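Local coordinates for RING finger protein unkempt homolog (Mus musculus, PDB 5ELH) that binds RNA sequence-specifically through clustered CCCH zinc fingers and represses translation to set the early morphology of cortical neurons, at residues 4-12 against 87-97. Sequence-based numbering, arbitrary orientation.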
ATOM      1  N   HIS A   4     -10.050  -6.031  -0.821  1.00 31.36           N
ATOM      2  CA  HIS A   4     -10.198  -5.717  -2.242  1.00 25.20           C
ATOM      3  C   HIS A   4      -9.241  -4.608  -2.670  1.00 27.43           C
ATOM      4  O   HIS A   4      -8.601  -4.696  -3.728  1.00 26.75           O
ATOM      5  CB  HIS A   4     -11.632  -5.289  -2.559  1.00 22.22           C
ATOM      6  CG  HIS A   4     -12.628  -6.405  -2.488  1.00 27.30           C
ATOM      7  ND1 HIS A   4     -13.980  -6.204  -2.667  1.00 29.64           N
ATOM      8  CD2 HIS A   4     -12.470  -7.729  -2.259  1.00 27.46           C
ATOM      9  CE1 HIS A   4     -14.613  -7.358  -2.543  1.00 27.84           C
ATOM     10  NE2 HIS A   4     -13.718  -8.300  -2.302  1.00 28.18           N
ATOM     11  N   TYR A   5      -9.147  -3.561  -1.855  1.00 28.93           N
ATOM     12  CA  TYR A   5      -8.323  -2.408  -2.212  1.00 32.86           C
ATOM     13  C   TYR A   5      -6.842  -2.778  -2.288  1.00 28.97           C
ATOM     14  O   TYR A   5      -6.120  -2.308  -3.170  1.00 29.38           O
ATOM     15  CB  TYR A   5      -8.536  -1.258  -1.222  1.00 42.14           C
ATOM     16  CG  TYR A   5      -7.667  -0.048  -1.500  1.00 51.77           C
ATOM     17  CD1 TYR A   5      -7.838   0.704  -2.659  1.00 57.14           C
ATOM     18  CD2 TYR A   5      -6.676   0.343  -0.604  1.00 52.04           C
ATOM     19  CE1 TYR A   5      -7.044   1.811  -2.919  1.00 57.08           C
ATOM     20  CE2 TYR A   5      -5.880   1.448  -0.856  1.00 52.85           C
ATOM     21  CZ  TYR A   5      -6.068   2.179  -2.013  1.00 55.84           C
ATOM     22  OH  TYR A   5      -5.279   3.282  -2.272  1.00 58.55           O
ATOM     23  N   THR A   6      -6.392  -3.627  -1.375  1.00 21.92           N
ATOM     24  CA  THR A   6      -4.993  -4.048  -1.364  1.00 28.87           C
ATOM     25  C   THR A   6      -4.651  -4.863  -2.619  1.00 27.93           C
ATOM     26  O   THR A   6      -3.589  -4.670  -3.215  1.00 28.01           O
ATOM     27  CB  THR A   6      -4.660  -4.861  -0.104  1.00 38.53           C
ATOM     28  OG1 THR A   6      -5.312  -6.135  -0.170  1.00 49.72           O
ATOM     29  CG2 THR A   6      -5.116  -4.115   1.147  1.00 37.01           C
ATOM     30  N   TYR A   7      -5.552  -5.753  -3.033  1.00 22.45           N
ATOM     31  CA  TYR A   7      -5.360  -6.499  -4.277  1.00 18.91           C
ATOM     32  C   TYR A   7      -5.369  -5.586  -5.498  1.00 18.79           C
ATOM     33  O   TYR A   7      -4.481  -5.666  -6.355  1.00 20.65           O
ATOM     34  CB  TYR A   7      -6.406  -7.605  -4.422  1.00 22.05           C
ATOM     35  CG  TYR A   7      -5.975  -8.890  -3.762  1.00 25.60           C
ATOM     36  CD1 TYR A   7      -6.190  -9.102  -2.412  1.00 28.54           C
ATOM     37  CD2 TYR A   7      -5.309  -9.878  -4.482  1.00 21.98           C
ATOM     38  CE1 TYR A   7      -5.779 -10.267  -1.799  1.00 33.75           C
ATOM     39  CE2 TYR A   7      -4.890 -11.054  -3.870  1.00 23.19           C
ATOM     40  CZ  TYR A   7      -5.127 -11.238  -2.533  1.00 29.60           C
ATOM     41  OH  TYR A   7      -4.715 -12.406  -1.921  1.00 26.61           O
ATOM     42  N   LEU A   8      -6.364  -4.709  -5.573  1.00 15.89           N
ATOM     43  CA  LEU A   8      -6.482  -3.794  -6.710  1.00 18.78           C
ATOM     44  C   LEU A   8      -5.232  -2.935  -6.905  1.00 24.01           C
ATOM     45  O   LEU A   8      -4.740  -2.773  -8.026  1.00 23.84           O
ATOM     46  CB  LEU A   8      -7.691  -2.887  -6.525  1.00 20.81           C
ATOM     47  CG  LEU A   8      -9.029  -3.584  -6.736  1.00 24.42           C
ATOM     48  CD1 LEU A   8     -10.142  -2.762  -6.132  1.00 22.27           C
ATOM     49  CD2 LEU A   8      -9.260  -3.824  -8.216  1.00 20.11           C
ATOM     50  N   LYS A   9      -4.729  -2.388  -5.807  1.00 23.33           N
ATOM     51  CA  LYS A   9      -3.620  -1.447  -5.851  1.00 24.43           C
ATOM     52  C   LYS A   9      -2.263  -2.142  -5.932  1.00 28.03           C
ATOM     53  O   LYS A   9      -1.352  -1.655  -6.601  1.00 30.99           O
ATOM     54  CB  LYS A   9      -3.665  -0.563  -4.602  1.00 28.86           C
ATOM     55  CG  LYS A   9      -2.506   0.423  -4.460  1.00 38.13           C
ATOM     56  CD  LYS A   9      -2.530   1.094  -3.090  1.00 45.88           C
ATOM     57  CE  LYS A   9      -1.542   2.243  -3.001  1.00 51.99           C
ATOM     58  NZ  LYS A   9      -2.207   3.492  -2.530  1.00 55.17           N
ATOM     59  N   GLU A  10      -2.129  -3.277  -5.260  1.00 21.31           N
ATOM     60  CA  GLU A  10      -0.802  -3.821  -4.974  1.00 31.35           C
ATOM     61  C   GLU A  10      -0.473  -5.169  -5.613  1.00 31.04           C
ATOM     62  O   GLU A  10       0.703  -5.437  -5.874  1.00 32.48           O
ATOM     63  CB  GLU A  10      -0.599  -3.917  -3.456  1.00 41.75           C
ATOM     64  CG  GLU A  10      -1.076  -2.682  -2.697  1.00 53.92           C
ATOM     65  CD  GLU A  10      -0.132  -2.263  -1.583  1.00 64.30           C
ATOM     66  OE1 GLU A  10       0.350  -3.142  -0.833  1.00 61.85           O
ATOM     67  OE2 GLU A  10       0.129  -1.045  -1.465  1.00 71.57           O
ATOM     68  N   PHE A  11      -1.475  -6.016  -5.854  1.00 22.08           N
ATOM     69  CA  PHE A  11      -1.202  -7.387  -6.300  1.00 19.43           C
ATOM     70  C   PHE A  11      -0.296  -7.452  -7.530  1.00 22.13           C
ATOM     71  O   PHE A  11      -0.624  -6.933  -8.597  1.00 22.99           O
ATOM     72  CB  PHE A  11      -2.483  -8.179  -6.560  1.00 24.18           C
ATOM     73  CG  PHE A  11      -2.251  -9.662  -6.754  1.00 23.01           C
ATOM     74  CD1 PHE A  11      -1.765 -10.444  -5.719  1.00 29.19           C
ATOM     75  CD2 PHE A  11      -2.519 -10.267  -7.973  1.00 23.58           C
ATOM     76  CE1 PHE A  11      -1.554 -11.806  -5.896  1.00 28.62           C
ATOM     77  CE2 PHE A  11      -2.314 -11.621  -8.157  1.00 25.66           C
ATOM     78  CZ  PHE A  11      -1.826 -12.393  -7.123  1.00 25.77           C
ATOM     79  N   ARG A  12       0.866  -8.070  -7.336  1.00 21.33           N
ATOM     80  CA  ARG A  12       1.831  -8.331  -8.403  1.00 23.61           C
ATOM     81  C   ARG A  12       2.292  -7.070  -9.119  1.00 21.43           C
ATOM     82  O   ARG A  12       2.656  -7.120 -10.297  1.00 21.37           O
ATOM     83  CB  ARG A  12       1.242  -9.308  -9.416  1.00 24.23           C
ATOM     84  CG  ARG A  12       0.868 -10.641  -8.825  1.00 33.44           C
ATOM     85  CD  ARG A  12       2.038 -11.583  -8.758  1.00 32.54           C
ATOM     86  NE  ARG A  12       1.625 -12.879  -8.242  1.00 40.34           N
ATOM     87  CZ  ARG A  12       0.918 -13.772  -8.929  1.00 35.40           C
ATOM     88  NH1 ARG A  12       0.528 -13.526 -10.178  1.00 29.49           N
ATOM     89  NH2 ARG A  12       0.597 -14.914  -8.359  1.00 26.38           N
ATOM     90  N   THR A  87      -3.349 -11.355 -15.373  1.00 20.02           N
ATOM     91  CA  THR A  87      -3.593 -10.627 -14.136  1.00 26.17           C
ATOM     92  C   THR A  87      -3.969  -9.156 -14.308  1.00 19.42           C
ATOM     93  O   THR A  87      -4.560  -8.581 -13.400  1.00 17.32           O
ATOM     94  CB  THR A  87      -2.400 -10.732 -13.165  1.00 25.10           C
ATOM     95  OG1 THR A  87      -1.210 -10.266 -13.805  1.00 20.86           O
ATOM     96  CG2 THR A  87      -2.205 -12.180 -12.706  1.00 27.63           C
ATOM     97  N   GLU A  88      -3.641  -8.525 -15.436  1.00 18.72           N
ATOM     98  CA  GLU A  88      -4.058  -7.138 -15.607  1.00 16.94           C
ATOM     99  C   GLU A  88      -5.577  -7.062 -15.757  1.00 18.14           C
ATOM    100  O   GLU A  88      -6.212  -6.152 -15.233  1.00 22.08           O
ATOM    101  CB  GLU A  88      -3.340  -6.445 -16.779  1.00 14.17           C
ATOM    102  CG  GLU A  88      -1.929  -5.995 -16.414  1.00 16.43           C
ATOM    103  CD  GLU A  88      -1.364  -4.928 -17.350  1.00 16.33           C
ATOM    104  OE1 GLU A  88      -1.982  -4.634 -18.403  1.00 20.50           O
ATOM    105  OE2 GLU A  88      -0.304  -4.368 -17.007  1.00 23.67           O
ATOM    106  N   ARG A  89      -6.161  -8.025 -16.459  1.00 13.32           N
ATOM    107  CA  ARG A  89      -7.610  -8.045 -16.649  1.00 13.73           C
ATOM    108  C   ARG A  89      -8.317  -8.486 -15.373  1.00 16.35           C
ATOM    109  O   ARG A  89      -9.300  -7.885 -14.952  1.00 19.89           O
ATOM    110  CB  ARG A  89      -7.972  -8.990 -17.796  1.00 14.63           C
ATOM    111  CG  ARG A  89      -9.458  -9.226 -17.958  1.00 26.96           C
ATOM    112  CD  ARG A  89     -10.016  -8.770 -19.275  1.00 24.01           C
ATOM    113  NE  ARG A  89     -10.452  -9.901 -20.073  1.00 33.88           N
ATOM    114  CZ  ARG A  89     -11.535  -9.920 -20.843  1.00 27.54           C
ATOM    115  NH1 ARG A  89     -12.313  -8.854 -20.956  1.00 29.69           N
ATOM    116  NH2 ARG A  89     -11.841 -11.026 -21.506  1.00 28.75           N
ATOM    117  N   ARG A  90      -7.802  -9.539 -14.757  1.00 15.86           N
ATOM    118  CA  ARG A  90      -8.467 -10.153 -13.617  1.00 15.13           C
ATOM    119  C   ARG A  90      -8.482  -9.262 -12.373  1.00 14.83           C
ATOM    120  O   ARG A  90      -9.375  -9.375 -11.536  1.00 17.81           O
ATOM    121  CB  ARG A  90      -7.809 -11.503 -13.317  1.00 16.16           C
ATOM    122  CG  ARG A  90      -8.229 -12.606 -14.288  1.00 20.78           C
ATOM    123  CD  ARG A  90      -7.374 -13.870 -14.174  1.00 30.39           C
ATOM    124  NE  ARG A  90      -7.224 -14.354 -12.801  1.00 46.14           N
ATOM    125  CZ  ARG A  90      -8.041 -15.218 -12.201  1.00 62.10           C
ATOM    126  NH1 ARG A  90      -9.102 -15.704 -12.841  1.00 69.11           N
ATOM    127  NH2 ARG A  90      -7.803 -15.595 -10.948  1.00 62.37           N
ATOM    128  N   TYR A  91      -7.493  -8.383 -12.248  1.00 14.23           N
ATOM    129  CA  TYR A  91      -7.397  -7.491 -11.095  1.00 14.11           C
ATOM    130  C   TYR A  91      -7.697  -6.045 -11.483  1.00 13.31           C
ATOM    131  O   TYR A  91      -7.391  -5.108 -10.745  1.00 14.03           O
ATOM    132  CB  TYR A  91      -6.037  -7.645 -10.412  1.00 15.42           C
ATOM    133  CG  TYR A  91      -5.892  -9.049  -9.870  1.00 17.19           C
ATOM    134  CD1 TYR A  91      -5.365 -10.062 -10.659  1.00 19.83           C
ATOM    135  CD2 TYR A  91      -6.356  -9.378  -8.606  1.00 22.19           C
ATOM    136  CE1 TYR A  91      -5.257 -11.346 -10.195  1.00 23.99           C
ATOM    137  CE2 TYR A  91      -6.256 -10.657  -8.132  1.00 17.48           C
ATOM    138  CZ  TYR A  91      -5.708 -11.646  -8.930  1.00 23.36           C
ATOM    139  OH  TYR A  91      -5.600 -12.940  -8.473  1.00 27.03           O
ATOM    140  N   HIS A  92      -8.336  -5.891 -12.631  1.00 12.96           N
ATOM    141  CA  HIS A  92      -8.769  -4.583 -13.120  1.00 12.43           C
ATOM    142  C   HIS A  92      -9.975  -4.089 -12.320  1.00 19.44           C
ATOM    143  O   HIS A  92     -10.811  -4.892 -11.863  1.00 14.41           O
ATOM    144  CB  HIS A  92      -9.139  -4.692 -14.600  1.00 13.99           C
ATOM    145  CG  HIS A  92      -9.066  -3.400 -15.356  1.00 14.85           C
ATOM    146  ND1 HIS A  92      -9.967  -2.371 -15.172  1.00 14.09           N
ATOM    147  CD2 HIS A  92      -8.217  -2.987 -16.325  1.00 15.68           C
ATOM    148  CE1 HIS A  92      -9.658  -1.369 -15.977  1.00 12.30           C
ATOM    149  NE2 HIS A  92      -8.609  -1.722 -16.696  1.00 13.81           N
ATOM    150  N   LEU A  93     -10.049  -2.773 -12.146  1.00 18.20           N
ATOM    151  CA  LEU A  93     -11.180  -2.120 -11.474  1.00 20.61           C
ATOM    152  C   LEU A  93     -12.531  -2.521 -12.069  1.00 18.37           C
ATOM    153  O   LEU A  93     -13.530  -2.620 -11.363  1.00 18.91           O
ATOM    154  CB  LEU A  93     -11.018  -0.596 -11.533  1.00 15.87           C
ATOM    155  CG  LEU A  93      -9.983  -0.018 -10.563  1.00 18.17           C
ATOM    156  CD1 LEU A  93      -9.564   1.389 -10.980  1.00 16.46           C
ATOM    157  CD2 LEU A  93     -10.524  -0.030  -9.141  1.00 21.48           C
ATOM    158  N   ARG A  94     -12.535  -2.800 -13.365  1.00 14.20           N
ATOM    159  CA  ARG A  94     -13.732  -3.169 -14.097  1.00 16.82           C
ATOM    160  C   ARG A  94     -14.267  -4.545 -13.729  1.00 19.66           C
ATOM    161  O   ARG A  94     -15.478  -4.765 -13.738  1.00 16.84           O
ATOM    162  CB  ARG A  94     -13.431  -3.143 -15.597  1.00 18.82           C
ATOM    163  CG  ARG A  94     -14.533  -3.704 -16.486  1.00 16.40           C
ATOM    164  CD  ARG A  94     -15.818  -2.908 -16.349  1.00 17.70           C
ATOM    165  NE  ARG A  94     -16.854  -3.409 -17.246  1.00 25.78           N
ATOM    166  CZ  ARG A  94     -17.709  -4.379 -16.947  1.00 25.79           C
ATOM    167  NH1 ARG A  94     -17.666  -4.980 -15.759  1.00 21.98           N
ATOM    168  NH2 ARG A  94     -18.613  -4.749 -17.845  1.00 26.44           N
ATOM    169  N   TYR A  95     -13.364  -5.469 -13.424  1.00 13.98           N
ATOM    170  CA  TYR A  95     -13.721  -6.883 -13.330  1.00 14.74           C
ATOM    171  C   TYR A  95     -13.435  -7.590 -12.005  1.00 15.87           C
ATOM    172  O   TYR A  95     -14.119  -8.561 -11.672  1.00 19.58           O
ATOM    173  CB  TYR A  95     -13.046  -7.653 -14.456  1.00 14.62           C
ATOM    174  CG  TYR A  95     -13.640  -7.385 -15.810  1.00 17.61           C
ATOM    175  CD1 TYR A  95     -14.987  -7.620 -16.048  1.00 17.34           C
ATOM    176  CD2 TYR A  95     -12.858  -6.909 -16.857  1.00 20.30           C
ATOM    177  CE1 TYR A  95     -15.543  -7.396 -17.275  1.00 17.22           C
ATOM    178  CE2 TYR A  95     -13.411  -6.671 -18.105  1.00 19.72           C
ATOM    179  CZ  TYR A  95     -14.758  -6.910 -18.303  1.00 17.91           C
ATOM    180  OH  TYR A  95     -15.333  -6.699 -19.525  1.00 21.47           O
ATOM    181  N   TYR A  96     -12.450  -7.128 -11.244  1.00 16.45           N
ATOM    182  CA  TYR A  96     -12.064  -7.829 -10.016  1.00 16.56           C
ATOM    183  C   TYR A  96     -13.253  -8.060  -9.076  1.00 19.13           C
ATOM    184  O   TYR A  96     -13.963  -7.127  -8.708  1.00 16.64           O
ATOM    185  CB  TYR A  96     -10.957  -7.058  -9.294  1.00 19.82           C
ATOM    186  CG  TYR A  96     -10.475  -7.689  -8.014  1.00 16.08           C
ATOM    187  CD1 TYR A  96      -9.808  -8.909  -8.016  1.00 16.64           C
ATOM    188  CD2 TYR A  96     -10.664  -7.052  -6.801  1.00 17.53           C
ATOM    189  CE1 TYR A  96      -9.362  -9.482  -6.839  1.00 22.73           C
ATOM    190  CE2 TYR A  96     -10.221  -7.617  -5.619  1.00 23.44           C
ATOM    191  CZ  TYR A  96      -9.567  -8.826  -5.645  1.00 24.30           C
ATOM    192  OH  TYR A  96      -9.134  -9.370  -4.468  1.00 23.70           O
ATOM    193  N   LYS A  97     -13.456  -9.327  -8.721  1.00 17.65           N
ATOM    194  CA  LYS A  97     -14.525  -9.763  -7.805  1.00 19.98           C
ATOM    195  C   LYS A  97     -15.925  -9.275  -8.176  1.00 23.80           C
ATOM    196  O   LYS A  97     -16.756  -9.060  -7.288  1.00 19.98           O
ATOM    197  CB  LYS A  97     -14.220  -9.325  -6.367  1.00 19.35           C
ATOM    198  CG  LYS A  97     -12.873  -9.794  -5.832  1.00 21.07           C
ATOM    199  CD  LYS A  97     -12.984 -11.102  -5.131  1.00 24.21           C
ATOM    200  CE  LYS A  97     -11.632 -11.567  -4.654  1.00 27.52           C
ATOM    201  NZ  LYS A  97     -11.741 -12.916  -4.064  1.00 26.64           N
TER
HETATM  202  O   HOH W   1      -6.545  -2.572 -10.670  1.00 17.23           O
HETATM  203  O   HOH W   2       0.842 -11.950 -12.875  1.00 20.99           O
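With chi1 of -169°, Phe11 swings its CG opposite its own amide nitrogen and lays one ring corner over the face of Tyr91; Tyr96, turned the same way, pushes its ring among His4, Tyr7 and Leu8 on helix 3-10. Phe11 CD2 sits 3.5 Å above the centre of the Tyr91 ring, yet the planes meet at 39°. Tyr7 and Tyr91 run side by side in the same direction, Tyr7 CD2 to Tyr91 CE2 3.9 Å, and both hydroxyls bond to His117, at its ND1 and carbonyl oxygen respectively. Tyr96 OH comes within 3.2 Å of Tyr7 CB. Tyr96 turns its edge toward the His4 face in an offset edge-to-face pair, with ring centroids 5.7 Å apart. Leu8 fills the middle: CD2 reaches Tyr96 CD2 at 3.8 Å, while CD1 meets Leu93 CD2 at 4.1 Å. Polar links pass through water: one lies within hydrogen-bonding distance of Leu8 O and Tyr91 O, 2.7 Å from the latter, and may not donate to both at once; another accepts from Thr87 OG1, which also bonds Thr83 OG1, and weakly from Arg12 NH1, though Arg12's main polar partner is Cys32, a zinc ligand. Thus a largely buried, aromatic-rich seam packs the N-terminal helix against segment 87-97, which runs into the region of the Cys101, Cys111, Cys118 and His122 zinc site, and the bonds to His117 probably fix how the Tyr7 and Tyr91 rings lie.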